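Local coordinates for Alr1585 protein (Nostoc sp., PDB 5C2I), which is a haem-containing dye-decolorizing (DyP-type) peroxidase, which probably uses hydrogen peroxide to oxidise dyes and other substrates, at residues 101-105 / 146-150; 203-208 / 361-365; 425-430 / 440-446. The protein carries 1 engineered substitution. One frame throughout, in Å; residues are numbered along the deposited sequence.

Contact 1: 101-105 / 146-150; sequences HGYEY and SEIHA
A classic beta bulge, in which His149 and Ala150 both face Leu48 of strand 42-50, begins strand 150-156 of the ferredoxin-like sheet, and the short helix 100-105 rests against it at Gly102. The case illustrates how a glycine lets a helix approach a backbone: Gly102 CA lies 3.4 Å from His149 O in a CA-H...O contact, and a CB on Gly102 would stand only 2.1 Å from that same His149 O. One turn along the helix, Tyr105 CB lies over a face of the His149 imidazole in a CH-pi contact, 4.1 Å from the ring centroid, while the two rings themselves meet obliquely. His149 NE2 gives its N-H to Glu147 OE2 (2.8 Å), on the anti side of the carboxylate and within the imidazole plane. With CG anti to the backbone N (chi1 178°) and the chain extended beyond it, Glu147 reaches across His101, its carboxylate stacked at 22° to that ring and Glu147 CD 3.4 Å from His101 CD2. A water joins His101 ND1 to Ile148 O. With Glu147 exchanged for an alanine, His149 NE2 would probably lose its acceptor and the His101 ring the carboxylate stacked on it. Since His149 ND1 is bonded to the backbone N of Phe50, which can only donate, the chemistry is consistent with a neutral imidazole protonated at NE2 and held at both nitrogens.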
loop_
_atom_site.group_PDB
_atom_site.type_symbol
_atom_site.label_atom_id
_atom_site.label_comp_id
_atom_site.label_asym_id
_atom_site.label_seq_id
_atom_site.Cartn_x
_atom_site.Cartn_y
_atom_site.Cartn_z
ATOM N N HIS A 101 -4.454 18.290 42.483
ATOM C CA HIS A 101 -3.279 17.944 43.295
ATOM C C HIS A 101 -2.037 18.657 42.766
ATOM O O HIS A 101 -1.139 19.042 43.525
ATOM C CB HIS A 101 -3.062 16.417 43.401
ATOM C CG HIS A 101 -3.902 15.745 44.449
ATOM N ND1 HIS A 101 -4.991 14.959 44.133
ATOM C CD2 HIS A 101 -3.829 15.738 45.800
ATOM C CE1 HIS A 101 -5.536 14.474 45.233
ATOM N NE2 HIS A 101 -4.854 14.935 46.258
ATOM N N GLY A 102 -1.956 18.792 41.460
ATOM C CA GLY A 102 -0.838 19.490 40.832
ATOM C C GLY A 102 -0.767 20.953 41.220
ATOM O O GLY A 102 0.296 21.481 41.469
ATOM N N TYR A 103 -1.910 21.613 41.239
ATOM C CA TYR A 103 -1.993 22.991 41.726
ATOM C C TYR A 103 -1.535 23.100 43.164
ATOM O O TYR A 103 -0.803 24.027 43.519
ATOM C CB TYR A 103 -3.421 23.541 41.586
ATOM C CG TYR A 103 -3.715 24.182 40.219
ATOM C CD1 TYR A 103 -3.441 25.539 39.988
ATOM C CD2 TYR A 103 -4.295 23.445 39.187
ATOM C CE1 TYR A 103 -3.748 26.132 38.753
ATOM C CE2 TYR A 103 -4.566 24.017 37.945
ATOM C CZ TYR A 103 -4.287 25.366 37.743
ATOM O OH TYR A 103 -4.546 25.913 36.504
ATOM N N GLU A 104 -1.918 22.135 43.987
ATOM C CA GLU A 104 -1.490 22.144 45.392
ATOM C C GLU A 104 0.019 21.974 45.503
ATOM O O GLU A 104 0.651 22.668 46.295
ATOM C CB GLU A 104 -2.235 21.096 46.197
ATOM C CG GLU A 104 -3.695 21.431 46.389
ATOM C CD GLU A 104 -4.371 20.346 47.234
ATOM O OE1 GLU A 104 -4.376 19.162 46.875
ATOM O OE2 GLU A 104 -4.869 20.652 48.299
ATOM N N TYR A 105 0.572 21.034 44.730
ATOM C CA TYR A 105 2.022 20.824 44.688
ATOM C C TYR A 105 2.750 22.140 44.344
ATOM O O TYR A 105 3.764 22.460 44.955
ATOM C CB TYR A 105 2.406 19.739 43.660
ATOM C CG TYR A 105 3.897 19.645 43.546
ATOM C CD1 TYR A 105 4.588 20.476 42.680
ATOM C CD2 TYR A 105 4.617 18.777 44.342
ATOM C CE1 TYR A 105 5.978 20.435 42.621
ATOM C CE2 TYR A 105 5.995 18.711 44.281
ATOM C CZ TYR A 105 6.673 19.547 43.416
ATOM O OH TYR A 105 8.071 19.500 43.367
ATOM N N SER A 146 -1.551 6.172 41.361
ATOM C CA SER A 146 -0.685 7.202 41.947
ATOM C C SER A 146 -1.418 8.528 42.013
ATOM O O SER A 146 -2.380 8.739 41.298
ATOM C CB SER A 146 0.553 7.402 41.078
ATOM O OG SER A 146 1.388 6.245 41.153
ATOM N N GLU A 147 -0.942 9.427 42.872
ATOM C CA GLU A 147 -1.408 10.792 42.866
ATOM C C GLU A 147 -0.798 11.455 41.606
ATOM O O GLU A 147 0.405 11.488 41.439
ATOM C CB GLU A 147 -0.974 11.536 44.132
ATOM C CG GLU A 147 -1.411 12.987 44.130
ATOM C CD GLU A 147 -1.079 13.723 45.417
ATOM O OE1 GLU A 147 -1.533 13.259 46.484
ATOM O OE2 GLU A 147 -0.409 14.788 45.354
ATOM N N ILE A 148 -1.663 11.872 40.704
ATOM C CA ILE A 148 -1.238 12.461 39.454
ATOM C C ILE A 148 -1.330 13.976 39.565
ATOM O O ILE A 148 -2.365 14.510 39.970
ATOM C CB ILE A 148 -2.095 11.933 38.315
ATOM C CG1 ILE A 148 -1.846 10.431 38.155
ATOM C CG2 ILE A 148 -1.808 12.678 37.018
ATOM C CD1 ILE A 148 -2.810 9.767 37.177
ATOM N N HIS A 149 -0.243 14.639 39.203
ATOM C CA HIS A 149 -0.182 16.100 39.228
ATOM C C HIS A 149 -0.469 16.776 37.911
ATOM O O HIS A 149 -0.972 17.901 37.857
ATOM C CB HIS A 149 1.193 16.553 39.748
ATOM C CG HIS A 149 1.449 16.203 41.186
ATOM N ND1 HIS A 149 2.706 16.123 41.723
ATOM C CD2 HIS A 149 0.599 15.905 42.202
ATOM C CE1 HIS A 149 2.631 15.797 42.999
ATOM N NE2 HIS A 149 1.362 15.663 43.314
ATOM N N ALA A 150 -0.088 16.113 36.819
ATOM C CA ALA A 150 -0.106 16.738 35.518
ATOM C C ALA A 150 -0.090 15.729 34.405
ATOM O O ALA A 150 0.274 14.557 34.613
ATOM C CB ALA A 150 1.089 17.683 35.389
HETATM O O HOH W 1 -4.707 13.827 41.288
#

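Contact 2: 203-208 / 361-365; sequences HGVSQP and RITRR. Engineered in segment 203-208: His203 (natural residue Asp). With HEM (protoporphyrin IX containing Fe), chain E.
An engineered residue, His203 in place of the natural aspartate, shares with Arg364 the water bound to the haem iron, and this is what sets the contact apart. The water stands 2.3 Å from the iron, 2.7 Å from His203 NE2, and 2.9 Å from Arg364 NH1, whose proton it accepts. The imidazole turns its edge to the porphyrin at C4A, with its plane steeply inclined to the guanidinium. Arg364 shows how one side chain can serve several acceptors: bent at chi3 (-68°), it lays a guanidinium face against haem C4D, while its edge meets the propionate. Both Arg364 NH1 and Arg364 NH2 grip one propionate oxygen, O2A. Gly204 N adds a third bond, 2.7 Å from haem O2A; the other oxygen, O1A, takes the N-H of Ser206. Arg364 NH2 also reaches Ser206 O (2.9 Å), in the guanidinium plane but above the plane of that carbonyl. Ser206 OG bonds the second propionate at O2D, 2.6 Å away. On the side of Arg364 away from the haem, the Gln207 amide fixes its own rotation through two bonds to the Arg364 backbone: OE1 accepts from Arg364 N (2.9 Å) on an in-plane lone pair, and NE2 donates to Arg364 O (2.8 Å). The Pro208 ring packs beside Thr363 OG1 and Ile362 O. His203 and Gly204 end the Gly-X-X-Asp-Gly motif of DyP-type peroxidases, here with its aspartate replaced by the engineered histidine, and the pairing of this motif with an arginine over the haem is characteristic of the distal pocket in this family.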
loop_
_atom_site.group_PDB
_atom_site.type_symbol
_atom_site.label_atom_id
_atom_site.label_comp_id
_atom_site.label_asym_id
_atom_site.label_seq_id
_atom_site.Cartn_x
_atom_site.Cartn_y
_atom_site.Cartn_z
ATOM N N HIS A 203 -16.175 6.994 14.456
ATOM C CA HIS A 203 -16.132 7.662 15.755
ATOM C C HIS A 203 -15.658 9.072 15.610
ATOM O O HIS A 203 -14.699 9.332 14.857
ATOM C CB HIS A 203 -15.218 6.869 16.686
ATOM C CG HIS A 203 -15.433 7.169 18.134
ATOM N ND1 HIS A 203 -14.399 7.389 18.997
ATOM C CD2 HIS A 203 -16.555 7.300 18.866
ATOM C CE1 HIS A 203 -14.874 7.609 20.215
ATOM N NE2 HIS A 203 -16.178 7.579 20.155
ATOM N N GLY A 204 -16.295 9.979 16.359
ATOM C CA GLY A 204 -15.978 11.398 16.309
ATOM C C GLY A 204 -16.871 12.170 15.370
ATOM O O GLY A 204 -16.550 13.299 15.029
ATOM N N VAL A 205 -18.004 11.590 14.966
ATOM C CA VAL A 205 -18.850 12.200 13.953
ATOM C C VAL A 205 -19.531 13.505 14.478
ATOM O O VAL A 205 -19.458 14.562 13.828
ATOM C CB VAL A 205 -19.943 11.231 13.467
ATOM C CG1 VAL A 205 -20.831 11.905 12.463
ATOM C CG2 VAL A 205 -19.337 9.957 12.907
ATOM N N SER A 206 -20.215 13.407 15.618
ATOM C CA SER A 206 -21.027 14.524 16.137
ATOM C C SER A 206 -20.311 15.282 17.246
ATOM O O SER A 206 -20.092 14.743 18.357
ATOM C CB SER A 206 -22.360 14.005 16.658
ATOM O OG SER A 206 -23.160 15.096 17.073
ATOM N N GLN A 207 -19.932 16.519 16.939
ATOM C CA GLN A 207 -19.177 17.360 17.885
ATOM C C GLN A 207 -19.764 18.766 17.996
ATOM O O GLN A 207 -20.246 19.320 17.006
ATOM C CB GLN A 207 -17.744 17.497 17.445
ATOM C CG GLN A 207 -16.979 16.196 17.374
ATOM C CD GLN A 207 -16.232 15.889 18.644
ATOM O OE1 GLN A 207 -16.701 16.166 19.766
ATOM N NE2 GLN A 207 -15.032 15.354 18.473
ATOM N N PRO A 208 -19.699 19.361 19.184
ATOM C CA PRO A 208 -19.818 20.820 19.232
ATOM C C PRO A 208 -18.760 21.486 18.369
ATOM O O PRO A 208 -17.593 21.060 18.405
ATOM C CB PRO A 208 -19.566 21.151 20.708
ATOM C CG PRO A 208 -19.676 19.884 21.446
ATOM C CD PRO A 208 -19.339 18.786 20.493
ATOM N N ARG A 361 -23.564 19.112 26.451
ATOM C CA ARG A 361 -22.698 18.488 25.453
ATOM C C ARG A 361 -21.237 18.495 25.893
ATOM O O ARG A 361 -20.805 19.381 26.636
ATOM C CB ARG A 361 -22.813 19.226 24.100
ATOM C CG ARG A 361 -24.094 18.966 23.303
ATOM C CD ARG A 361 -24.144 19.762 21.994
ATOM N NE ARG A 361 -24.325 21.194 22.251
ATOM C CZ ARG A 361 -24.238 22.149 21.304
ATOM N NH1 ARG A 361 -23.976 21.824 20.054
ATOM N NH2 ARG A 361 -24.411 23.420 21.632
ATOM N N ILE A 362 -20.474 17.564 25.341
ATOM C CA ILE A 362 -19.046 17.486 25.562
ATOM C C ILE A 362 -18.305 17.511 24.220
ATOM O O ILE A 362 -18.840 17.131 23.192
ATOM C CB ILE A 362 -18.660 16.195 26.303
ATOM C CG1 ILE A 362 -19.139 14.951 25.550
ATOM C CG2 ILE A 362 -19.223 16.220 27.734
ATOM C CD1 ILE A 362 -18.517 13.652 26.075
ATOM N N THR A 363 -17.061 17.986 24.252
ATOM C CA THR A 363 -16.245 18.062 23.052
ATOM C C THR A 363 -15.175 16.981 23.157
ATOM O O THR A 363 -14.313 17.028 24.035
ATOM C CB THR A 363 -15.626 19.462 22.955
ATOM O OG1 THR A 363 -16.660 20.449 22.854
ATOM C CG2 THR A 363 -14.672 19.594 21.761
ATOM N N ARG A 364 -15.274 15.967 22.316
ATOM C CA ARG A 364 -14.472 14.745 22.471
ATOM C C ARG A 364 -13.130 14.866 21.696
ATOM O O ARG A 364 -13.085 15.368 20.532
ATOM C CB ARG A 364 -15.284 13.542 22.015
ATOM C CG ARG A 364 -16.464 13.261 22.952
ATOM C CD ARG A 364 -17.338 12.107 22.464
ATOM N NE ARG A 364 -18.006 12.550 21.244
ATOM C CZ ARG A 364 -18.219 11.798 20.171
ATOM N NH1 ARG A 364 -17.860 10.533 20.146
ATOM N NH2 ARG A 364 -18.803 12.316 19.117
ATOM N N ARG A 365 -12.071 14.391 22.315
ATOM C CA ARG A 365 -10.737 14.381 21.707
ATOM C C ARG A 365 -10.046 13.056 21.965
ATOM O O ARG A 365 -8.878 13.024 22.375
ATOM C CB ARG A 365 -9.899 15.558 22.251
ATOM C CG ARG A 365 -10.519 16.940 22.076
ATOM C CD ARG A 365 -10.431 17.428 20.638
ATOM N NE ARG A 365 -11.074 18.739 20.452
ATOM C CZ ARG A 365 -12.068 19.004 19.613
ATOM N NH1 ARG A 365 -12.666 18.026 18.959
ATOM N NH2 ARG A 365 -12.544 20.242 19.478
HETATM C CHA HEM E . -20.917 9.202 20.040
HETATM C CHB HEM E . -18.512 5.084 20.754
HETATM C CHC HEM E . -17.702 6.379 25.347
HETATM C CHD HEM E . -20.325 10.356 24.655
HETATM C C1A HEM E . -20.350 7.955 19.837
HETATM C C2A HEM E . -20.417 7.211 18.622
HETATM C C3A HEM E . -19.741 6.059 18.828
HETATM C C4A HEM E . -19.240 6.103 20.148
HETATM C CMA HEM E . -19.492 4.946 17.845
HETATM C CAA HEM E . -21.110 7.615 17.315
HETATM C CBA HEM E . -20.306 8.438 16.305
HETATM C CGA HEM E . -19.908 9.740 16.944
HETATM O O1A HEM E . -20.687 10.737 16.976
HETATM O O2A HEM E . -18.788 9.819 17.453
HETATM C C1B HEM E . -18.050 5.124 22.069
HETATM C C2B HEM E . -17.231 4.103 22.666
HETATM C C3B HEM E . -16.971 4.472 23.912
HETATM C C4B HEM E . -17.704 5.725 24.109
HETATM C CMB HEM E . -16.747 2.884 21.966
HETATM C CAB HEM E . -16.129 3.856 24.967
HETATM C CBB HEM E . -15.103 3.023 24.717
HETATM C C1C HEM E . -18.398 7.574 25.592
HETATM C C2C HEM E . -18.560 8.183 26.819
HETATM C C3C HEM E . -19.328 9.301 26.619
HETATM C C4C HEM E . -19.603 9.367 25.248
HETATM C CMC HEM E . -17.971 7.771 28.137
HETATM C CAC HEM E . -19.836 10.272 27.588
HETATM C CBC HEM E . -20.136 10.084 28.849
HETATM C C1D HEM E . -20.577 10.375 23.285
HETATM C C2D HEM E . -21.281 11.493 22.667
HETATM C C3D HEM E . -21.491 11.162 21.400
HETATM C C4D HEM E . -20.849 9.837 21.250
HETATM C CMD HEM E . -21.733 12.790 23.317
HETATM C CAD HEM E . -22.147 12.019 20.355
HETATM C CBD HEM E . -23.674 11.886 20.329
HETATM C CGD HEM E . -24.236 12.804 19.293
HETATM O O1D HEM E . -24.958 12.290 18.442
HETATM O O2D HEM E . -24.000 14.061 19.278
HETATM N NA HEM E . -19.693 7.232 20.788
HETATM N NB HEM E . -18.352 5.998 22.977
HETATM N NC HEM E . -19.117 8.241 24.644
HETATM N ND HEM E . -20.402 9.368 22.426
HETATM FE FE HEM E . -19.437 7.722 22.705
HETATM O O HOH W 2 -17.364 8.743 22.345
HETATM O O HOH W 3 -18.995 15.254 21.149
HETATM O O HOH W 4 -14.938 20.519 18.006
#

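Contact 3: 425-430 / 440-446; sequences SGTQKW and EEYNFQL
Trp430 leans from its strand over Glu440 and Tyr442 of the facing strand and Phe444 just beyond its end, and its atoms can be taken in order. CB lies 3.8 Å from Glu440 O; CG stands beside the backbone N (chi1 -51°), which swings the indole toward the partner strand. CD1 passes near Glu440 O and touches Tyr442 CB at 3.7 Å. Next, NE1 donates to Tyr442 O over 3.1 Å, almost straight at 169°, the oxygen lying in the indole plane. Gln428 N reaches the same Tyr442 O from the opposite face of that carbonyl, so one oxygen holds both a backbone and a side-chain donor. At the far end CZ2 meets Phe444 CB at 3.9 Å, and beyond it the indole packs on leucines and an isoleucine of helices 263-277 and 281-289. All this happens on a two-stranded antiparallel beta hairpin, in which Gln428 with Tyr442 and Trp430 with Glu440 are hydrogen-bonded pairs flanking the non-hydrogen-bonded pair Lys429 and Glu441. Where regular pairing ends, side chains take over as partners for the backbone and for each other. Gln428 OE1 accepts from Phe444 N (3.1 Å) in its carbonyl plane, while Gln428 NE2 turns to Pro417 O and a water. Asn443 ND2 donates to Thr427 OG1 at 2.7 Å, and Gln445 OE1 receives both Ser425 OG (2.8 Å) and Leu446 N.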
loop_
_atom_site.group_PDB
_atom_site.type_symbol
_atom_site.label_atom_id
_atom_site.label_comp_id
_atom_site.label_asym_id
_atom_site.label_seq_id
_atom_site.Cartn_x
_atom_site.Cartn_y
_atom_site.Cartn_z
ATOM N N SER A 425 -24.740 -2.469 34.033
ATOM C CA SER A 425 -25.473 -3.004 32.913
ATOM C C SER A 425 -26.877 -3.397 33.350
ATOM O O SER A 425 -27.150 -3.614 34.564
ATOM C CB SER A 425 -24.782 -4.220 32.306
ATOM O OG SER A 425 -24.692 -5.280 33.239
ATOM N N GLY A 426 -27.768 -3.494 32.380
ATOM C CA GLY A 426 -29.169 -3.834 32.656
ATOM C C GLY A 426 -29.952 -4.221 31.415
ATOM O O GLY A 426 -29.420 -4.871 30.494
ATOM N N THR A 427 -31.240 -3.876 31.419
ATOM C CA THR A 427 -32.173 -4.421 30.475
ATOM C C THR A 427 -32.585 -3.330 29.491
ATOM O O THR A 427 -33.018 -2.289 29.904
ATOM C CB THR A 427 -33.433 -4.924 31.181
ATOM O OG1 THR A 427 -33.049 -5.841 32.203
ATOM C CG2 THR A 427 -34.388 -5.615 30.195
ATOM N N GLN A 428 -32.475 -3.622 28.198
ATOM C CA GLN A 428 -33.041 -2.756 27.152
ATOM C C GLN A 428 -34.185 -3.444 26.436
ATOM O O GLN A 428 -34.298 -4.683 26.431
ATOM C CB GLN A 428 -31.951 -2.357 26.148
ATOM C CG GLN A 428 -30.793 -1.584 26.755
ATOM C CD GLN A 428 -29.759 -2.490 27.391
ATOM O OE1 GLN A 428 -29.597 -3.662 27.011
ATOM N NE2 GLN A 428 -29.023 -1.941 28.344
ATOM N N LYS A 429 -35.055 -2.633 25.844
ATOM C CA LYS A 429 -36.148 -3.119 24.999
ATOM C C LYS A 429 -35.813 -2.792 23.556
ATOM O O LYS A 429 -35.585 -1.638 23.234
ATOM C CB LYS A 429 -37.452 -2.431 25.390
ATOM C CG LYS A 429 -37.909 -2.824 26.795
ATOM C CD LYS A 429 -39.279 -2.266 27.128
ATOM C CE LYS A 429 -39.218 -0.796 27.431
ATOM N NZ LYS A 429 -40.415 -0.406 28.207
ATOM N N TRP A 430 -35.781 -3.809 22.715
ATOM C CA TRP A 430 -35.309 -3.704 21.336
ATOM C C TRP A 430 -36.473 -3.917 20.382
ATOM O O TRP A 430 -37.250 -4.876 20.556
ATOM C CB TRP A 430 -34.224 -4.755 21.104
ATOM C CG TRP A 430 -33.151 -4.693 22.158
ATOM C CD1 TRP A 430 -33.213 -5.197 23.417
ATOM C CD2 TRP A 430 -31.864 -4.078 22.049
ATOM N NE1 TRP A 430 -32.039 -4.974 24.092
ATOM C CE2 TRP A 430 -31.203 -4.263 23.285
ATOM C CE3 TRP A 430 -31.191 -3.399 21.023
ATOM C CZ2 TRP A 430 -29.905 -3.777 23.520
ATOM C CZ3 TRP A 430 -29.931 -2.927 21.249
ATOM C CH2 TRP A 430 -29.284 -3.123 22.487
ATOM N N GLU A 440 -38.748 -6.519 22.353
ATOM C CA GLU A 440 -38.360 -7.691 23.096
ATOM C C GLU A 440 -37.205 -7.293 24.041
ATOM O O GLU A 440 -36.330 -6.525 23.660
ATOM C CB GLU A 440 -37.902 -8.745 22.125
ATOM C CG GLU A 440 -37.247 -9.930 22.766
ATOM C CD GLU A 440 -37.158 -11.109 21.801
ATOM O OE1 GLU A 440 -38.049 -11.235 20.927
ATOM O OE2 GLU A 440 -36.203 -11.900 21.939
ATOM N N GLU A 441 -37.233 -7.788 25.277
ATOM C CA GLU A 441 -36.173 -7.450 26.250
ATOM C C GLU A 441 -34.901 -8.262 25.996
ATOM O O GLU A 441 -34.974 -9.437 25.671
ATOM C CB GLU A 441 -36.645 -7.718 27.686
ATOM C CG GLU A 441 -37.621 -6.683 28.206
ATOM C CD GLU A 441 -38.033 -6.952 29.637
ATOM O OE1 GLU A 441 -37.877 -8.084 30.109
ATOM O OE2 GLU A 441 -38.495 -5.998 30.296
ATOM N N TYR A 442 -33.743 -7.624 26.137
ATOM C CA TYR A 442 -32.456 -8.321 26.078
ATOM C C TYR A 442 -31.485 -7.516 26.929
ATOM O O TYR A 442 -31.413 -6.275 26.810
ATOM C CB TYR A 442 -31.958 -8.425 24.630
ATOM C CG TYR A 442 -30.691 -9.179 24.397
ATOM C CD1 TYR A 442 -29.442 -8.572 24.583
ATOM C CD2 TYR A 442 -30.721 -10.477 23.924
ATOM C CE1 TYR A 442 -28.254 -9.261 24.346
ATOM C CE2 TYR A 442 -29.538 -11.175 23.691
ATOM C CZ TYR A 442 -28.307 -10.550 23.894
ATOM O OH TYR A 442 -27.165 -11.264 23.625
ATOM N N ASN A 443 -30.759 -8.210 27.791
ATOM C CA ASN A 443 -29.773 -7.547 28.665
ATOM C C ASN A 443 -28.438 -7.518 27.932
ATOM O O ASN A 443 -27.707 -8.503 27.951
ATOM C CB ASN A 443 -29.587 -8.277 29.978
ATOM C CG ASN A 443 -30.532 -7.848 31.063
ATOM O OD1 ASN A 443 -30.062 -7.605 32.185
ATOM N ND2 ASN A 443 -31.817 -7.746 30.783
ATOM N N PHE A 444 -28.141 -6.407 27.251
ATOM C CA PHE A 444 -26.889 -6.311 26.560
ATOM C C PHE A 444 -25.824 -6.015 27.619
ATOM O O PHE A 444 -25.989 -5.131 28.471
ATOM C CB PHE A 444 -26.883 -5.234 25.467
ATOM C CG PHE A 444 -25.718 -5.363 24.527
ATOM C CD1 PHE A 444 -25.777 -6.232 23.453
ATOM C CD2 PHE A 444 -24.549 -4.605 24.733
ATOM C CE1 PHE A 444 -24.698 -6.384 22.596
ATOM C CE2 PHE A 444 -23.474 -4.761 23.885
ATOM C CZ PHE A 444 -23.546 -5.640 22.812
ATOM N N GLN A 445 -24.752 -6.796 27.609
ATOM C CA GLN A 445 -23.767 -6.672 28.643
ATOM C C GLN A 445 -22.823 -5.507 28.395
ATOM O O GLN A 445 -22.606 -5.085 27.255
ATOM C CB GLN A 445 -23.022 -7.964 28.750
ATOM C CG GLN A 445 -22.021 -8.044 29.875
ATOM C CD GLN A 445 -22.671 -7.861 31.233
ATOM O OE1 GLN A 445 -22.841 -6.728 31.684
ATOM N NE2 GLN A 445 -23.099 -8.951 31.849
ATOM N N LEU A 446 -22.278 -4.986 29.491
ATOM C CA LEU A 446 -21.295 -3.886 29.433
ATOM C C LEU A 446 -19.940 -4.477 29.130
ATOM O O LEU A 446 -19.428 -5.296 29.890
ATOM C CB LEU A 446 -21.261 -3.126 30.760
ATOM C CG LEU A 446 -20.234 -2.018 30.928
ATOM C CD1 LEU A 446 -20.448 -0.941 29.903
ATOM C CD2 LEU A 446 -20.298 -1.462 32.349
HETATM O O HOH W 5 -26.647 -2.877 29.731
HETATM O O HOH W 6 -27.102 -6.351 30.935
#

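How the contacts relate
Read from the N terminus, the three contacts follow in series; none nests within another and none crosses. Contact 1 closes a loop of 40 residues, partly helical, and ties helix 100-105 to the entry of strand 150-156 in the first sheet. Contact 2 closes a far longer loop, 152 residues, bringing the segment after strand 195-196 against strand 363-369 of the second sheet at the haem. Contact 3 closes just nine residues, within the hairpin 428-431/439-442. Contact 2 lies near the centre of the chain, with contacts 1 and 3 about 27 and 26 Å from it, centre to centre; the outer two are about 40 Å apart.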